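Local coordinates for FAD-dependent pyridine nucleotide-disulphide oxidoreductase (PDB 3IWA) that probably oxidises NAD(P)H and passes the electrons through a bound FAD, as a member of the pyridine nucleotide-disulphide oxidoreductase family, at the interface of chains A and B. Residues are numbered along the deposited sequence; one frame, centred on the assembly and turned at random. Chains: chain A/B, FAD-dependent pyridine nucleotide-disulphide oxidoreductase.

The three contacts belong to one two-fold dimer interface, and many of their residues fall in the family's dimerisation region. Contact 1 pairs helix 409-423 of both chains. The centre of its C-alpha atoms lies about 9 Å from that of contact 3, and the two share A:Thr413 and A:Asn417. Contact 2 is centred about 15 Å from contact 1 and about 19 Å from contact 3. Contacts 2 and 3 use the same segment from opposite chains: A:Glu436 and A:Val437 receive an arginine in contact 2, while B:Glu436 and B:Val437 meet chain A in contact 3. By symmetry, each copy of this segment should serve both roles.

Contact 1: the interface of chains A and B. Residues chain A 410-411, 413-414, 417-418; chain B 410-411, 413-414, 417-418.
A:Ala414 and B:Ala414 meet where helix 409-423 of each chain runs alongside its symmetry mate, both pointing the same way at a shallow angle. The helices pack closely at the alanine methyls. A:Ala414 CB lies 3.3 Å from B:Ala414 CB, tighter than usual van der Waals contact. A:Thr413 and B:Thr413 flank this point. A:Thr413 OG1 lies beside the backbone N (chi1 -83°), which puts CG2 anti to that N, and A:Thr413 CG2 meets B:Ala414 CB at 3.8 Å. Towards the start of the helices, A:Asp410 CB touches B:Asp410 CB at 3.7 Å. The aspartate carboxylates turn apart, A:Asp410 passing the methyl of B:Ala411 and B:Asp410 that of A:Ala411. A:Asp410 OD2 and B:Asp410 OD2 stay 6.3 Å from each other, so any repulsion between the like charges is probably modest. One turn further along from A:Ala414 and B:Ala414, the asparagine amides bind across the axis. B:Asn417 ND2 gives a nearly straight hydrogen bond to A:Ala414 O (171° at H). The carbonyl oxygen lies close to the amide plane, but the amide nitrogen sits well above the carbonyl plane. The twin bond joins A:Asn417 ND2 to B:Ala414 O at 3.0 Å.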
loop_
_atom_site.group_PDB
_atom_site.type_symbol
_atom_site.label_atom_id
_atom_site.label_comp_id
_atom_site.label_asym_id
_atom_site.label_seq_id
_atom_site.Cartn_x
_atom_site.Cartn_y
_atom_site.Cartn_z
ATOM N N ASP A 410 11.656 -2.382 -0.182
ATOM C CA ASP A 410 10.376 -2.409 -0.903
ATOM C C ASP A 410 9.299 -3.183 -0.116
ATOM O O ASP A 410 8.140 -2.785 -0.083
ATOM C CB ASP A 410 10.573 -2.956 -2.324
ATOM C CG ASP A 410 11.487 -2.065 -3.165
ATOM O OD1 ASP A 410 11.452 -0.824 -2.962
ATOM O OD2 ASP A 410 12.239 -2.601 -4.013
ATOM N N ALA A 411 9.693 -4.256 0.553
ATOM C CA ALA A 411 8.732 -5.042 1.323
ATOM C C ALA A 411 8.066 -4.213 2.432
ATOM O O ALA A 411 6.878 -4.322 2.625
ATOM C CB ALA A 411 9.394 -6.313 1.882
ATOM N N THR A 413 7.885 -0.725 2.599
ATOM C CA THR A 413 7.160 0.275 1.851
ATOM C C THR A 413 5.766 -0.235 1.471
ATOM O O THR A 413 4.769 0.463 1.681
ATOM C CB THR A 413 8.033 0.760 0.628
ATOM O OG1 THR A 413 8.936 1.769 1.107
ATOM C CG2 THR A 413 7.220 1.344 -0.453
ATOM N N ALA A 414 5.690 -1.471 0.990
ATOM C CA ALA A 414 4.408 -2.066 0.638
ATOM C C ALA A 414 3.435 -2.186 1.813
ATOM O O ALA A 414 2.209 -2.173 1.633
ATOM C CB ALA A 414 4.618 -3.453 -0.037
ATOM N N ASN A 417 2.568 1.663 2.875
ATOM C CA ASN A 417 1.658 2.263 1.889
ATOM C C ASN A 417 0.243 1.813 2.080
ATOM O O ASN A 417 -0.670 2.615 1.989
ATOM C CB ASN A 417 2.042 1.865 0.467
ATOM C CG ASN A 417 3.065 2.793 -0.162
ATOM O OD1 ASN A 417 3.452 3.813 0.420
ATOM N ND2 ASN A 417 3.488 2.448 -1.383
ATOM N N ALA A 418 0.070 0.510 2.321
ATOM C CA ALA A 418 -1.263 -0.066 2.489
ATOM C C ALA A 418 -2.025 0.689 3.533
ATOM O O ALA A 418 -3.213 0.958 3.357
ATOM C CB ALA A 418 -1.199 -1.558 2.857
ATOM N N ASP B 410 8.267 -7.081 -4.805
ATOM C CA ASP B 410 7.860 -6.253 -3.662
ATOM C C ASP B 410 7.530 -4.811 -4.096
ATOM O O ASP B 410 6.583 -4.208 -3.602
ATOM C CB ASP B 410 8.924 -6.304 -2.557
ATOM C CG ASP B 410 9.099 -7.713 -1.987
ATOM O OD1 ASP B 410 8.086 -8.456 -1.928
ATOM O OD2 ASP B 410 10.239 -8.076 -1.613
ATOM N N ALA B 411 8.279 -4.281 -5.051
ATOM C CA ALA B 411 8.028 -2.919 -5.518
ATOM C C ALA B 411 6.618 -2.761 -6.108
ATOM O O ALA B 411 5.967 -1.779 -5.840
ATOM C CB ALA B 411 9.114 -2.478 -6.515
ATOM N N THR B 413 3.881 -4.864 -5.544
ATOM C CA THR B 413 3.034 -5.117 -4.403
ATOM C C THR B 413 2.787 -3.827 -3.612
ATOM O O THR B 413 1.640 -3.508 -3.286
ATOM C CB THR B 413 3.633 -6.302 -3.548
ATOM O OG1 THR B 413 3.202 -7.535 -4.146
ATOM C CG2 THR B 413 3.174 -6.281 -2.148
ATOM N N ALA B 414 3.843 -3.057 -3.376
ATOM C CA ALA B 414 3.710 -1.790 -2.670
ATOM C C ALA B 414 2.805 -0.778 -3.375
ATOM O O ALA B 414 2.188 0.085 -2.734
ATOM C CB ALA B 414 5.112 -1.169 -2.399
ATOM N N ASN B 417 -0.925 -2.444 -3.287
ATOM C CA ASN B 417 -1.487 -2.344 -1.932
ATOM C C ASN B 417 -2.011 -0.973 -1.637
ATOM O O ASN B 417 -3.071 -0.838 -1.053
ATOM C CB ASN B 417 -0.428 -2.631 -0.870
ATOM C CG ASN B 417 -0.303 -4.104 -0.530
ATOM O OD1 ASN B 417 -1.067 -4.946 -1.017
ATOM N ND2 ASN B 417 0.659 -4.418 0.345
ATOM N N ALA B 418 -1.240 0.046 -2.029
ATOM C CA ALA B 418 -1.617 1.434 -1.768
ATOM C C ALA B 418 -3.000 1.698 -2.275
ATOM O O ALA B 418 -3.787 2.367 -1.605
ATOM C CB ALA B 418 -0.624 2.424 -2.401
#

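Contact 2: the interface of chains A and B. Residues chain A 433-437, 447, 451; chain B 316-317.
B:Arg317 reaches from helix 314-326 across to A:Asn451 and the loop A:Asn434 to A:Val437, at the dimer interface of this pyridine nucleotide-disulphide oxidoreductase. Its chain is extended from CG to NE and crosses the A:Asn451 side chain at about a right angle. The amide and guanidinium planes stand 62° apart. B:Arg317 NE donates to A:Asn451 OD1 at 3.0 Å, from above the carbonyl plane of the amide. B:Arg317 NH2 adds a weak bond to the same oxygen. At the guanidinium edge, NH2 meets a lone pair of A:Val437 O, in plane, at 3.2 Å. One guanidinium face carries A:Ala435 O, 3.4 Å above its centre. That carbonyl also takes a nearly straight bond from A:Asn451 ND2 at 3.1 Å, on a lone pair. This bond probably holds the amide rotation, with OD1 towards the arginine. Water 2 and water 3 link B:Arg317 NH1 to A:Val437 O and A:Asn434 O. A:Glu436 CG lies 3.7 Å from B:Arg317 NH1, the two side chains crossing at about a right angle. Beside the arginine, A:Met447 turns at its outer bonds (chi3 -56°), which brings SD and CE against B:Asn316 CB, CE at 3.9 Å.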
loop_
_atom_site.group_PDB
_atom_site.type_symbol
_atom_site.label_atom_id
_atom_site.label_comp_id
_atom_site.label_asym_id
_atom_site.label_seq_id
_atom_site.Cartn_x
_atom_site.Cartn_y
_atom_site.Cartn_z
ATOM N N SER A 433 -6.946 -5.314 10.758
ATOM C CA SER A 433 -7.162 -6.786 10.766
ATOM C C SER A 433 -7.687 -7.294 9.404
ATOM O O SER A 433 -7.321 -8.345 8.945
ATOM C CB SER A 433 -8.159 -7.233 11.886
ATOM O OG SER A 433 -7.673 -6.977 13.198
ATOM N N ASN A 434 -8.587 -6.548 8.810
ATOM C CA ASN A 434 -9.214 -6.937 7.547
ATOM C C ASN A 434 -8.613 -6.311 6.280
ATOM O O ASN A 434 -9.122 -6.580 5.202
ATOM C CB ASN A 434 -10.711 -6.616 7.601
ATOM C CG ASN A 434 -11.458 -7.534 8.527
ATOM O OD1 ASN A 434 -10.997 -8.609 8.830
ATOM N ND2 ASN A 434 -12.631 -7.110 8.976
ATOM N N ALA A 435 -7.550 -5.507 6.399
ATOM C CA ALA A 435 -6.982 -4.770 5.259
ATOM C C ALA A 435 -6.716 -5.736 4.144
ATOM O O ALA A 435 -6.074 -6.749 4.357
ATOM C CB ALA A 435 -5.678 -4.060 5.634
ATOM N N GLU A 436 -7.157 -5.407 2.939
ATOM C CA GLU A 436 -7.150 -6.384 1.856
ATOM C C GLU A 436 -5.856 -6.258 1.067
ATOM O O GLU A 436 -5.831 -5.880 -0.106
ATOM C CB GLU A 436 -8.412 -6.316 0.979
ATOM C CG GLU A 436 -8.526 -7.579 0.181
ATOM C CD GLU A 436 -9.742 -7.673 -0.720
ATOM O OE1 GLU A 436 -10.678 -6.859 -0.591
ATOM O OE2 GLU A 436 -9.763 -8.615 -1.549
ATOM N N VAL A 437 -4.778 -6.583 1.762
ATOM C CA VAL A 437 -3.462 -6.501 1.201
ATOM C C VAL A 437 -3.214 -7.733 0.387
ATOM O O VAL A 437 -3.718 -8.810 0.673
ATOM C CB VAL A 437 -2.348 -6.316 2.252
ATOM C CG1 VAL A 437 -2.597 -5.029 3.068
ATOM C CG2 VAL A 437 -2.224 -7.532 3.162
ATOM N N MET A 447 -0.710 -15.361 7.673
ATOM C CA MET A 447 -1.228 -14.046 7.241
ATOM C C MET A 447 -0.187 -12.920 7.218
ATOM O O MET A 447 0.903 -13.027 7.791
ATOM C CB MET A 447 -2.489 -13.614 8.019
ATOM C CG MET A 447 -2.416 -13.683 9.525
ATOM S SD MET A 447 -4.011 -14.112 10.282
ATOM C CE MET A 447 -5.113 -12.838 9.648
ATOM N N ASN A 451 -2.030 -7.332 8.778
ATOM C CA ASN A 451 -3.192 -7.929 9.427
ATOM C C ASN A 451 -2.807 -8.400 10.838
ATOM O O ASN A 451 -3.546 -8.231 11.783
ATOM C CB ASN A 451 -3.732 -9.142 8.629
ATOM C CG ASN A 451 -4.274 -8.785 7.233
ATOM O OD1 ASN A 451 -4.049 -9.527 6.292
ATOM N ND2 ASN A 451 -5.003 -7.676 7.113
ATOM N N ASN B 316 -8.373 -16.721 6.553
ATOM C CA ASN B 316 -7.897 -16.273 7.840
ATOM C C ASN B 316 -8.649 -15.075 8.385
ATOM O O ASN B 316 -9.006 -15.072 9.547
ATOM C CB ASN B 316 -6.376 -16.073 7.848
ATOM C CG ASN B 316 -5.646 -17.412 7.953
ATOM O OD1 ASN B 316 -6.246 -18.390 8.422
ATOM N ND2 ASN B 316 -4.372 -17.480 7.513
ATOM N N ARG B 317 -8.983 -14.127 7.528
ATOM C CA ARG B 317 -9.587 -12.893 7.988
ATOM C C ARG B 317 -11.025 -13.184 8.404
ATOM O O ARG B 317 -11.424 -12.785 9.473
ATOM C CB ARG B 317 -9.515 -11.826 6.921
ATOM C CG ARG B 317 -8.086 -11.510 6.509
ATOM C CD ARG B 317 -7.995 -10.455 5.440
ATOM N NE ARG B 317 -6.630 -10.359 4.943
ATOM C CZ ARG B 317 -6.283 -10.106 3.688
ATOM N NH1 ARG B 317 -7.203 -9.908 2.760
ATOM N NH2 ARG B 317 -5.001 -10.042 3.366
HETATM O O HOH W 1 -10.378 -10.537 10.434
HETATM O O HOH W 2 -5.911 -10.289 0.276
HETATM O O HOH W 3 -9.618 -8.692 3.451
#

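Contact 3: the interface of chains A and B. Residues chain A 339-341, 350-351, 413, 416-417, 420; chain B 436-438.
A:Trp340 meets B:Val438 with its carbonyl oxygen, while one face of its indole ring is covered from within chain A. A:Gly351 N lies 3.6 Å above the ring plane, over the centre, and A:Ser350 C is offset toward the rim. The carboxylate of B:Glu436 is approached from above its plane: A:Ser339 N donates to OE2 at 3.1 Å. The glutamate chain is extended beyond CG, with CG anti to the backbone N (chi1 -163°), and passes over the A:Ser339 side chain. A:Ser339 OG donates to the backbone oxygen B:Glu436 O at 2.9 Å, tilted from the carbonyl plane. The serine therefore binds both the main chain and the side chain of one residue. Water 4 also lies between A:Ser339 O and B:Glu436 OE2, though its distance to the carboxylate is doubtfully short. B:Val438 loses more surface to the partner than any other residue of this patch. Its side chain enters between strands 340-343 and 348-353 and helix 409-423. B:Val438 CG2 meets A:Ile416 CG2 at 3.6 Å and lies 3.3 Å from A:Ser350 OG. A:Ser350 OG donates to A:Trp340 O at 2.7 Å, so its hydrogen is used within chain A beside the valine methyls. The main chain of B:Val438 is held by the oxygen end of the A:Asn417 amide. B:Val438 N donates to A:Asn417 OD1 at 2.9 Å, nearly straight and 16° from the amide carbonyl plane.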
loop_
_atom_site.group_PDB
_atom_site.type_symbol
_atom_site.label_atom_id
_atom_site.label_comp_id
_atom_site.label_asym_id
_atom_site.label_seq_id
_atom_site.Cartn_x
_atom_site.Cartn_y
_atom_site.Cartn_z
ATOM N N SER A 339 3.352 10.665 5.399
ATOM C CA SER A 339 4.096 9.517 4.956
ATOM C C SER A 339 5.559 9.846 4.684
ATOM O O SER A 339 5.864 10.896 4.158
ATOM C CB SER A 339 3.451 9.010 3.676
ATOM O OG SER A 339 2.077 8.803 3.887
ATOM N N TRP A 340 6.462 8.933 4.986
ATOM C CA TRP A 340 7.890 9.203 4.805
ATOM C C TRP A 340 8.643 7.884 4.677
ATOM O O TRP A 340 8.147 6.839 5.064
ATOM C CB TRP A 340 8.461 10.022 5.985
ATOM C CG TRP A 340 8.307 9.320 7.313
ATOM C CD1 TRP A 340 7.229 9.360 8.130
ATOM C CD2 TRP A 340 9.243 8.423 7.933
ATOM N NE1 TRP A 340 7.441 8.552 9.240
ATOM C CE2 TRP A 340 8.655 7.940 9.105
ATOM C CE3 TRP A 340 10.497 7.931 7.570
ATOM C CZ2 TRP A 340 9.319 7.041 9.964
ATOM C CZ3 TRP A 340 11.134 7.045 8.413
ATOM C CH2 TRP A 340 10.556 6.630 9.605
ATOM N N ALA A 341 9.837 7.956 4.114
ATOM C CA ALA A 341 10.755 6.850 4.063
ATOM C C ALA A 341 12.166 7.397 4.077
ATOM O O ALA A 341 12.433 8.446 3.489
ATOM C CB ALA A 341 10.513 6.022 2.824
ATOM N N SER A 350 10.315 3.554 7.510
ATOM C CA SER A 350 9.191 4.191 6.829
ATOM C C SER A 350 8.006 4.304 7.758
ATOM O O SER A 350 7.947 3.599 8.734
ATOM C CB SER A 350 8.826 3.403 5.569
ATOM O OG SER A 350 7.900 4.144 4.814
ATOM N N GLY A 351 7.080 5.212 7.464
ATOM C CA GLY A 351 5.928 5.492 8.357
ATOM C C GLY A 351 4.920 6.550 7.859
ATOM O O GLY A 351 5.047 7.081 6.780
ATOM N N THR A 413 7.885 -0.725 2.599
ATOM C CA THR A 413 7.160 0.275 1.851
ATOM C C THR A 413 5.766 -0.235 1.471
ATOM O O THR A 413 4.769 0.463 1.681
ATOM C CB THR A 413 8.033 0.760 0.628
ATOM O OG1 THR A 413 8.936 1.769 1.107
ATOM C CG2 THR A 413 7.220 1.344 -0.453
ATOM N N ILE A 416 3.748 -0.201 4.733
ATOM C CA ILE A 416 3.403 1.171 5.138
ATOM C C ILE A 416 2.392 1.857 4.186
ATOM O O ILE A 416 1.478 2.567 4.628
ATOM C CB ILE A 416 4.690 2.056 5.266
ATOM C CG1 ILE A 416 5.631 1.523 6.363
ATOM C CG2 ILE A 416 4.322 3.498 5.538
ATOM C CD1 ILE A 416 4.985 1.278 7.753
ATOM N N ASN A 417 2.568 1.663 2.875
ATOM C CA ASN A 417 1.658 2.263 1.889
ATOM C C ASN A 417 0.243 1.813 2.080
ATOM O O ASN A 417 -0.670 2.615 1.989
ATOM C CB ASN A 417 2.042 1.865 0.467
ATOM C CG ASN A 417 3.065 2.793 -0.162
ATOM O OD1 ASN A 417 3.452 3.813 0.420
ATOM N ND2 ASN A 417 3.488 2.448 -1.383
ATOM N N ALA A 420 -0.978 3.756 5.006
ATOM C CA ALA A 420 -0.861 5.228 4.847
ATOM C C ALA A 420 -2.018 5.839 4.054
ATOM O O ALA A 420 -2.571 6.903 4.422
ATOM C CB ALA A 420 0.508 5.606 4.197
ATOM N N GLU B 436 -1.109 9.333 -0.870
ATOM C CA GLU B 436 0.037 9.763 -0.075
ATOM C C GLU B 436 0.965 8.581 0.158
ATOM O O GLU B 436 1.156 8.101 1.276
ATOM C CB GLU B 436 -0.370 10.487 1.219
ATOM C CG GLU B 436 0.808 11.245 1.751
ATOM C CD GLU B 436 0.556 12.037 3.019
ATOM O OE1 GLU B 436 -0.612 12.222 3.417
ATOM O OE2 GLU B 436 1.561 12.511 3.602
ATOM N N VAL B 437 1.530 8.126 -0.949
ATOM C CA VAL B 437 2.415 6.998 -0.939
ATOM C C VAL B 437 3.776 7.466 -0.528
ATOM O O VAL B 437 4.181 8.590 -0.789
ATOM C CB VAL B 437 2.485 6.251 -2.286
ATOM C CG1 VAL B 437 1.081 5.749 -2.688
ATOM C CG2 VAL B 437 3.097 7.118 -3.381
ATOM N N VAL B 438 4.445 6.576 0.166
ATOM C CA VAL B 438 5.758 6.806 0.699
ATOM C C VAL B 438 6.728 7.012 -0.455
ATOM O O VAL B 438 6.840 6.120 -1.292
ATOM C CB VAL B 438 6.186 5.552 1.536
ATOM C CG1 VAL B 438 7.660 5.427 1.569
ATOM C CG2 VAL B 438 5.585 5.614 2.941
HETATM O O HOH W 4 3.932 12.621 3.021
#